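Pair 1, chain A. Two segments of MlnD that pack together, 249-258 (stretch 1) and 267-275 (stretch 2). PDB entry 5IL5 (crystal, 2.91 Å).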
# COMPACT_ATOMS: atom_id res chain seq x y z
N GLU A 249 -11.63 -15.32 -18.77
CA GLU A 249 -10.82 -15.28 -19.98
C GLU A 249 -11.66 -15.47 -21.23
O GLU A 249 -11.38 -14.84 -22.26
CB GLU A 249 -9.71 -16.34 -19.92
CG GLU A 249 -8.62 -16.07 -18.89
CD GLU A 249 -7.78 -17.30 -18.59
OE1 GLU A 249 -8.16 -18.40 -19.02
OE2 GLU A 249 -6.73 -17.15 -17.93
N THR A 250 -12.68 -16.32 -21.19
CA THR A 250 -13.52 -16.53 -22.36
C THR A 250 -14.32 -15.27 -22.66
O THR A 250 -14.80 -14.59 -21.75
CB THR A 250 -14.46 -17.72 -22.17
OG1 THR A 250 -13.70 -18.86 -21.77
CG2 THR A 250 -15.14 -18.04 -23.49
N GLU A 251 -14.47 -14.98 -23.94
CA GLU A 251 -15.11 -13.75 -24.37
C GLU A 251 -16.60 -13.80 -24.03
O GLU A 251 -17.29 -14.75 -24.42
CB GLU A 251 -14.92 -13.57 -25.87
CG GLU A 251 -15.37 -12.22 -26.44
CD GLU A 251 -14.61 -11.04 -25.84
OE1 GLU A 251 -13.54 -11.26 -25.22
OE2 GLU A 251 -15.07 -9.88 -26.02
N PRO A 252 -17.14 -12.81 -23.31
CA PRO A 252 -18.58 -12.77 -23.07
C PRO A 252 -19.33 -12.30 -24.31
O PRO A 252 -18.90 -11.37 -25.01
CB PRO A 252 -18.72 -11.79 -21.91
CG PRO A 252 -17.56 -10.88 -22.05
CD PRO A 252 -16.44 -11.72 -22.61
N VAL A 253 -20.46 -12.95 -24.59
CA VAL A 253 -21.20 -12.73 -25.83
C VAL A 253 -22.65 -12.40 -25.52
O VAL A 253 -23.27 -11.57 -26.20
CB VAL A 253 -21.11 -13.96 -26.75
CG1 VAL A 253 -21.85 -13.72 -28.06
CG2 VAL A 253 -19.66 -14.34 -27.02
N TYR A 254 -23.21 -13.04 -24.50
CA TYR A 254 -24.62 -12.89 -24.18
C TYR A 254 -24.82 -12.58 -22.70
O TYR A 254 -23.98 -12.90 -21.86
CB TYR A 254 -25.41 -14.16 -24.51
CG TYR A 254 -25.45 -14.53 -25.97
CD1 TYR A 254 -26.38 -13.94 -26.82
CD2 TYR A 254 -24.58 -15.46 -26.50
CE1 TYR A 254 -26.43 -14.27 -28.15
CE2 TYR A 254 -24.62 -15.80 -27.83
CZ TYR A 254 -25.55 -15.19 -28.65
OH TYR A 254 -25.59 -15.53 -29.98
N VAL A 255 -25.95 -11.95 -22.40
CA VAL A 255 -26.42 -11.75 -21.04
C VAL A 255 -27.87 -12.24 -20.95
O VAL A 255 -28.73 -11.77 -21.70
CB VAL A 255 -26.31 -10.27 -20.62
CG1 VAL A 255 -27.02 -10.00 -19.30
CG2 VAL A 255 -24.83 -9.85 -20.55
N TYR A 256 -28.13 -13.16 -20.03
CA TYR A 256 -29.45 -13.75 -19.83
C TYR A 256 -29.95 -13.45 -18.42
O TYR A 256 -29.21 -13.62 -17.46
CB TYR A 256 -29.42 -15.26 -20.06
CG TYR A 256 -30.72 -15.96 -19.75
CD1 TYR A 256 -31.79 -15.92 -20.65
CD2 TYR A 256 -30.90 -16.66 -18.57
CE1 TYR A 256 -32.98 -16.56 -20.37
CE2 TYR A 256 -32.09 -17.30 -18.28
CZ TYR A 256 -33.13 -17.24 -19.19
OH TYR A 256 -34.32 -17.87 -18.91
N ALA A 257 -31.21 -13.02 -18.31
CA ALA A 257 -31.79 -12.64 -17.02
C ALA A 257 -33.22 -13.15 -16.90
O ALA A 257 -33.93 -13.24 -17.91
CB ALA A 257 -31.75 -11.11 -16.84
N GLU A 258 -33.65 -13.47 -15.68
CA GLU A 258 -35.00 -14.00 -15.50
C GLU A 258 -35.53 -13.77 -14.08
O GLU A 258 -34.80 -13.40 -13.16
CB GLU A 258 -35.06 -15.50 -15.81
CG GLU A 258 -34.06 -16.34 -15.04
CD GLU A 258 -34.34 -17.83 -15.21
OE1 GLU A 258 -34.84 -18.21 -16.29
OE2 GLU A 258 -34.06 -18.60 -14.26
N TYR A 267 -34.17 -11.34 -9.07
CA TYR A 267 -33.63 -11.63 -10.39
C TYR A 267 -32.35 -12.45 -10.31
O TYR A 267 -31.57 -12.35 -9.36
CB TYR A 267 -33.43 -10.34 -11.16
CG TYR A 267 -34.76 -9.65 -11.32
CD1 TYR A 267 -35.51 -9.82 -12.48
CD2 TYR A 267 -35.29 -8.88 -10.30
CE1 TYR A 267 -36.74 -9.22 -12.62
CE2 TYR A 267 -36.51 -8.28 -10.43
CZ TYR A 267 -37.24 -8.45 -11.59
OH TYR A 267 -38.46 -7.84 -11.71
N ASP A 268 -32.17 -13.29 -11.33
CA ASP A 268 -30.95 -14.04 -11.56
C ASP A 268 -30.42 -13.64 -12.93
O ASP A 268 -31.20 -13.47 -13.87
CB ASP A 268 -31.19 -15.55 -11.52
CG ASP A 268 -31.40 -16.08 -10.12
OD1 ASP A 268 -31.23 -15.30 -9.16
OD2 ASP A 268 -31.72 -17.28 -9.97
N VAL A 269 -29.11 -13.46 -13.04
CA VAL A 269 -28.50 -13.01 -14.29
C VAL A 269 -27.27 -13.86 -14.59
O VAL A 269 -26.61 -14.37 -13.68
CB VAL A 269 -28.13 -11.52 -14.25
CG1 VAL A 269 -27.91 -11.03 -15.68
CG2 VAL A 269 -29.20 -10.72 -13.53
N TYR A 270 -26.98 -14.02 -15.88
CA TYR A 270 -25.84 -14.81 -16.32
C TYR A 270 -25.13 -14.14 -17.49
O TYR A 270 -25.78 -13.63 -18.40
CB TYR A 270 -26.28 -16.21 -16.76
CG TYR A 270 -27.07 -16.95 -15.71
CD1 TYR A 270 -28.44 -16.77 -15.59
CD2 TYR A 270 -26.45 -17.84 -14.85
CE1 TYR A 270 -29.17 -17.46 -14.64
CE2 TYR A 270 -27.17 -18.52 -13.89
CZ TYR A 270 -28.53 -18.32 -13.79
OH TYR A 270 -29.24 -19.01 -12.83
N VAL A 271 -23.80 -14.16 -17.45
CA VAL A 271 -22.97 -13.81 -18.60
C VAL A 271 -22.52 -15.11 -19.25
O VAL A 271 -22.06 -16.03 -18.57
CB VAL A 271 -21.75 -12.96 -18.18
CG1 VAL A 271 -20.90 -12.61 -19.39
CG2 VAL A 271 -22.21 -11.69 -17.48
N LEU A 272 -22.66 -15.19 -20.57
CA LEU A 272 -22.51 -16.43 -21.31
C LEU A 272 -21.50 -16.29 -22.43
O LEU A 272 -21.33 -15.20 -22.99
CB LEU A 272 -23.86 -16.86 -21.90
CG LEU A 272 -25.06 -16.70 -20.97
CD1 LEU A 272 -26.31 -16.99 -21.73
CD2 LEU A 272 -24.93 -17.64 -19.79
N ASP A 273 -20.85 -17.39 -22.78
CA ASP A 273 -19.95 -17.41 -23.93
C ASP A 273 -20.77 -17.55 -25.22
O ASP A 273 -22.00 -17.49 -25.21
CB ASP A 273 -18.91 -18.52 -23.79
CG ASP A 273 -19.53 -19.90 -23.71
OD1 ASP A 273 -20.66 -20.08 -24.20
OD2 ASP A 273 -18.88 -20.80 -23.15
N ASN A 274 -20.08 -17.74 -26.35
CA ASN A 274 -20.77 -17.80 -27.63
C ASN A 274 -21.74 -18.97 -27.72
O ASN A 274 -22.59 -18.99 -28.62
CB ASN A 274 -19.75 -17.88 -28.77
CG ASN A 274 -18.75 -18.99 -28.59
OD1 ASN A 274 -18.98 -19.93 -27.84
ND2 ASN A 274 -17.63 -18.91 -29.30
N ALA A 275 -21.65 -19.95 -26.82
CA ALA A 275 -22.51 -21.13 -26.88
C ALA A 275 -23.37 -21.29 -25.63
O ALA A 275 -23.89 -22.39 -25.38
CB ALA A 275 -21.67 -22.39 -27.10
O HOH W 1 -31.82 -19.63 -12.25

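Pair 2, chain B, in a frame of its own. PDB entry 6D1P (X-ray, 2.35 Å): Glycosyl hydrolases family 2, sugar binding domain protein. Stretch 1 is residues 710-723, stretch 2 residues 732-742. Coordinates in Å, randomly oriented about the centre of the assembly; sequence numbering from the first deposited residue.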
# COMPACT_ATOMS: atom_id res chain seq x y z
N THR B 710 -42.07 -0.52 -25.23
CA THR B 710 -42.62 -1.68 -25.90
C THR B 710 -41.69 -2.25 -26.94
O THR B 710 -41.87 -3.40 -27.35
CB THR B 710 -43.96 -1.33 -26.55
OG1 THR B 710 -43.76 -0.27 -27.49
CG2 THR B 710 -44.95 -0.89 -25.49
N ARG B 711 -40.69 -1.50 -27.38
CA ARG B 711 -39.70 -2.08 -28.26
C ARG B 711 -38.80 -3.02 -27.46
O ARG B 711 -38.48 -2.76 -26.30
CB ARG B 711 -38.90 -0.99 -28.97
CG ARG B 711 -39.78 -0.14 -29.88
CD ARG B 711 -39.04 0.44 -31.08
NE ARG B 711 -38.10 -0.52 -31.67
CZ ARG B 711 -37.40 -0.28 -32.78
NH1 ARG B 711 -36.54 -1.18 -33.26
NH2 ARG B 711 -37.56 0.88 -33.41
N THR B 712 -38.47 -4.16 -28.07
CA THR B 712 -37.54 -5.12 -27.50
C THR B 712 -36.11 -4.77 -27.93
O THR B 712 -35.90 -3.86 -28.74
CB THR B 712 -37.94 -6.51 -27.94
OG1 THR B 712 -38.04 -6.52 -29.36
CG2 THR B 712 -39.31 -6.87 -27.36
N TRP B 713 -35.12 -5.48 -27.38
CA TRP B 713 -33.74 -5.08 -27.57
C TRP B 713 -32.85 -6.27 -27.89
O TRP B 713 -33.10 -7.39 -27.43
CB TRP B 713 -33.19 -4.36 -26.33
CG TRP B 713 -33.27 -5.19 -25.10
CD1 TRP B 713 -32.32 -6.04 -24.61
CD2 TRP B 713 -34.38 -5.26 -24.18
NE1 TRP B 713 -32.76 -6.63 -23.46
CE2 TRP B 713 -34.01 -6.17 -23.17
CE3 TRP B 713 -35.63 -4.65 -24.13
CZ2 TRP B 713 -34.87 -6.49 -22.11
CZ3 TRP B 713 -36.48 -4.96 -23.07
CH2 TRP B 713 -36.09 -5.87 -22.07
N GLY B 714 -31.82 -6.02 -28.70
CA GLY B 714 -30.76 -6.97 -28.94
C GLY B 714 -29.65 -6.84 -27.92
O GLY B 714 -29.81 -6.23 -26.87
N LYS B 715 -28.49 -7.43 -28.25
CA LYS B 715 -27.39 -7.39 -27.31
C LYS B 715 -26.77 -5.99 -27.26
O LYS B 715 -26.85 -5.24 -28.23
CB LYS B 715 -26.32 -8.41 -27.68
CG LYS B 715 -26.55 -9.81 -27.08
CD LYS B 715 -27.18 -9.78 -25.66
CE LYS B 715 -26.52 -10.78 -24.68
NZ LYS B 715 -25.16 -10.33 -24.23
N PRO B 716 -26.18 -5.61 -26.13
CA PRO B 716 -25.56 -4.29 -26.03
C PRO B 716 -24.55 -4.05 -27.13
O PRO B 716 -23.82 -4.95 -27.55
CB PRO B 716 -24.92 -4.31 -24.64
CG PRO B 716 -25.86 -5.16 -23.83
CD PRO B 716 -26.30 -6.26 -24.80
N SER B 717 -24.52 -2.80 -27.60
CA SER B 717 -23.74 -2.43 -28.77
C SER B 717 -23.10 -1.05 -28.68
O SER B 717 -22.08 -0.82 -29.32
CB SER B 717 -24.65 -2.51 -30.01
OG SER B 717 -24.19 -1.74 -31.11
N ARG B 718 -23.64 -0.12 -27.89
CA ARG B 718 -23.04 1.19 -27.72
C ARG B 718 -23.27 1.65 -26.29
O ARG B 718 -24.22 1.22 -25.63
CB ARG B 718 -23.63 2.25 -28.67
CG ARG B 718 -23.13 2.22 -30.09
CD ARG B 718 -22.72 3.62 -30.55
NE ARG B 718 -23.84 4.53 -30.76
CZ ARG B 718 -23.78 5.84 -30.58
NH1 ARG B 718 -22.65 6.41 -30.17
NH2 ARG B 718 -24.85 6.60 -30.79
N ILE B 719 -22.41 2.55 -25.84
CA ILE B 719 -22.56 3.19 -24.54
C ILE B 719 -22.83 4.66 -24.79
O ILE B 719 -22.08 5.32 -25.52
CB ILE B 719 -21.31 3.01 -23.66
CG1 ILE B 719 -20.89 1.54 -23.63
CG2 ILE B 719 -21.58 3.55 -22.28
CD1 ILE B 719 -19.56 1.31 -22.93
N LEU B 720 -23.90 5.17 -24.20
CA LEU B 720 -24.22 6.59 -24.27
C LEU B 720 -24.02 7.21 -22.90
O LEU B 720 -24.42 6.64 -21.88
CB LEU B 720 -25.67 6.82 -24.71
CG LEU B 720 -26.10 6.30 -26.08
CD1 LEU B 720 -27.53 6.76 -26.36
CD2 LEU B 720 -25.16 6.78 -27.17
N LEU B 721 -23.41 8.39 -22.88
CA LEU B 721 -23.27 9.16 -21.65
C LEU B 721 -24.17 10.37 -21.69
O LEU B 721 -24.31 11.02 -22.73
CB LEU B 721 -21.81 9.59 -21.45
CG LEU B 721 -20.93 8.46 -20.93
CD1 LEU B 721 -19.40 8.75 -21.09
CD2 LEU B 721 -21.31 8.18 -19.48
N THR B 722 -24.80 10.67 -20.56
CA THR B 722 -25.56 11.89 -20.36
C THR B 722 -25.27 12.39 -18.96
O THR B 722 -24.74 11.65 -18.13
CB THR B 722 -27.07 11.63 -20.53
OG1 THR B 722 -27.43 10.47 -19.77
CG2 THR B 722 -27.39 11.38 -22.00
N GLN B 723 -25.61 13.65 -18.67
CA GLN B 723 -25.52 14.17 -17.31
C GLN B 723 -26.90 14.58 -16.80
O GLN B 723 -27.72 15.12 -17.55
CB GLN B 723 -24.54 15.36 -17.18
CG GLN B 723 -24.26 16.18 -18.46
CD GLN B 723 -23.11 17.18 -18.27
OE1 GLN B 723 -23.04 17.88 -17.26
NE2 GLN B 723 -22.20 17.24 -19.25
N LEU B 732 -24.25 14.16 -11.74
CA LEU B 732 -24.48 12.74 -11.92
C LEU B 732 -24.32 12.41 -13.40
O LEU B 732 -24.99 13.01 -14.24
CB LEU B 732 -25.88 12.34 -11.43
CG LEU B 732 -26.20 10.84 -11.54
CD1 LEU B 732 -25.16 10.02 -10.75
CD2 LEU B 732 -27.63 10.53 -11.09
N VAL B 733 -23.43 11.49 -13.71
CA VAL B 733 -23.19 11.05 -15.08
C VAL B 733 -23.75 9.64 -15.22
O VAL B 733 -23.59 8.81 -14.32
CB VAL B 733 -21.69 11.10 -15.42
CG1 VAL B 733 -21.38 10.31 -16.68
CG2 VAL B 733 -21.23 12.53 -15.59
N GLN B 734 -24.41 9.38 -16.35
CA GLN B 734 -25.09 8.11 -16.58
C GLN B 734 -24.56 7.46 -17.85
O GLN B 734 -24.45 8.11 -18.89
CB GLN B 734 -26.60 8.33 -16.70
CG GLN B 734 -27.36 7.07 -17.07
CD GLN B 734 -28.86 7.29 -17.20
OE1 GLN B 734 -29.60 7.29 -16.21
NE2 GLN B 734 -29.31 7.49 -18.44
N ALA B 735 -24.23 6.18 -17.75
CA ALA B 735 -23.93 5.36 -18.91
C ALA B 735 -25.14 4.49 -19.24
O ALA B 735 -25.76 3.91 -18.34
CB ALA B 735 -22.70 4.47 -18.68
N GLU B 736 -25.47 4.40 -20.52
CA GLU B 736 -26.61 3.63 -21.00
C GLU B 736 -26.11 2.63 -22.02
O GLU B 736 -25.43 3.01 -22.97
CB GLU B 736 -27.67 4.56 -21.62
CG GLU B 736 -29.03 3.91 -21.83
CD GLU B 736 -30.00 4.82 -22.57
OE1 GLU B 736 -29.63 5.35 -23.64
OE2 GLU B 736 -31.13 5.04 -22.07
N LEU B 737 -26.44 1.36 -21.83
CA LEU B 737 -26.17 0.35 -22.85
C LEU B 737 -27.36 0.30 -23.80
O LEU B 737 -28.50 0.16 -23.34
CB LEU B 737 -25.92 -1.01 -22.20
CG LEU B 737 -24.72 -1.03 -21.25
CD1 LEU B 737 -24.62 -2.32 -20.47
CD2 LEU B 737 -23.44 -0.80 -22.04
N ILE B 738 -27.11 0.45 -25.10
CA ILE B 738 -28.17 0.40 -26.10
C ILE B 738 -27.80 -0.63 -27.16
O ILE B 738 -26.64 -1.01 -27.32
CB ILE B 738 -28.44 1.77 -26.78
CG1 ILE B 738 -27.23 2.17 -27.62
CG2 ILE B 738 -28.79 2.82 -25.74
CD1 ILE B 738 -27.51 3.31 -28.56
N ASP B 739 -28.82 -1.11 -27.88
CA ASP B 739 -28.60 -2.07 -28.96
C ASP B 739 -28.26 -1.34 -30.26
O ASP B 739 -28.20 -0.11 -30.32
CB ASP B 739 -29.81 -3.01 -29.15
CG ASP B 739 -31.13 -2.29 -29.60
OD1 ASP B 739 -31.13 -1.10 -30.00
OD2 ASP B 739 -32.21 -2.92 -29.48
N GLU B 740 -28.11 -2.11 -31.33
CA GLU B 740 -27.72 -1.53 -32.60
C GLU B 740 -28.83 -0.72 -33.28
O GLU B 740 -28.60 -0.18 -34.37
CB GLU B 740 -27.22 -2.62 -33.56
CG GLU B 740 -28.26 -3.73 -33.81
CD GLU B 740 -27.99 -4.56 -35.04
OE1 GLU B 740 -27.75 -3.95 -36.10
OE2 GLU B 740 -28.03 -5.81 -34.95
N ASN B 741 -30.03 -0.65 -32.70
CA ASN B 741 -31.09 0.20 -33.20
C ASN B 741 -31.41 1.32 -32.22
O ASN B 741 -32.37 2.06 -32.42
CB ASN B 741 -32.35 -0.63 -33.51
CG ASN B 741 -32.05 -1.84 -34.39
OD1 ASN B 741 -32.47 -2.97 -34.09
ND2 ASN B 741 -31.32 -1.63 -35.49
N GLY B 742 -30.60 1.46 -31.16
CA GLY B 742 -30.80 2.52 -30.20
C GLY B 742 -31.73 2.20 -29.06
O GLY B 742 -32.14 3.11 -28.33
O HOH W 2 -27.11 8.02 -20.53

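Pair 1 and pair 2 share one framework: two antiparallel strands, their directions 165° apart in pair 1 and 153° in pair 2, with a matched proline two residues before A:Tyr254 and B:Arg718. Fourteen central residues superpose with an RMSD of 0.6 Å. Over the matched positions the ladder is the same. A:Tyr254 pairs with A:Leu272 and A:Tyr256 with A:Tyr270, as B:Arg718 pairs with B:Ile738 and B:Leu720 with B:Glu736. At the first of these pairs one carbonyl accepts two amides: A:Leu272 O takes A:Val253 N at 2.9 Å and A:Tyr254 N at 3.2 Å, while B:Ile738 O takes B:Ser717 N at 2.8 Å and B:Arg718 N at 3.2 Å.

One face carries A:Val255, A:Ala257, A:Val269 and A:Val271, matched by B:Ile719, B:Leu721, B:Ala735 and B:Leu737; all but B:Leu721 are buried. Bulk is distributed differently along it. In pair 1 the small A:Ala257 sits across from the branched A:Val269, with A:Ala257 CB 4.0 Å from A:Val269 CG1; in pair 2 the large B:Leu721 faces the small B:Ala735, and B:Leu721 CD2 lies 4.0 Å from B:Ala735 CB. Each arrangement joins a small and a larger side chain. The diagonal contact persists too, A:Val255 CG1 to A:Val269 CG1 at 3.9 Å and B:Ile719 CG2 to B:Ala735 CB at 3.9 Å. Beta-branched valine and isoleucine suit these extended backbones. The matched prolines, which lack an amide hydrogen to donate, lay carbon against the matched neighbour: A:Pro252 CB is 3.4 Å from A:Val271 CG1, and B:Pro716 CB is 4.2 Å from B:Leu737 CB.

On the other face, A:Leu272 and B:Ile738 are buried apolar anchors. A:Leu272 CD1 meets A:Tyr256 CB at 3.9 Å; B:Ile738 CD1 meets B:Leu720 CD1 at 4.1 Å. Beside them, A:Tyr256 and A:Tyr270 touch through A:Tyr256 CD2 and A:Tyr270 CD1 at 3.9 Å, whereas B:Leu720 CD1 lies 3.7 Å from B:Glu736 OE1, so a leucine methyl meets a carboxylate oxygen where pair 1 has two rings in contact.

One residue after the prolines, pointing toward the other stretch, A:Val253 and B:Ser717 have nearly coincident side chains. A:Val253 CG2 approaches A:Asn274 N at 3.5 Å, and B:Ser717 CB approaches B:Glu740 N at 3.7 Å; a compact side chain fits against this backbone. The matched aspartates share the p rotamer, and each accepts the amide two residues on: A:Asp273 OD1 accepts A:Ala275 N at 2.8 Å, and B:Asp739 OD1 accepts B:Asn741 N at 3.0 Å, the latter within a type I turn. B:Asp739 OD2 additionally accepts B:Gly714 N at 3.2 Å, tying the loop to the turn.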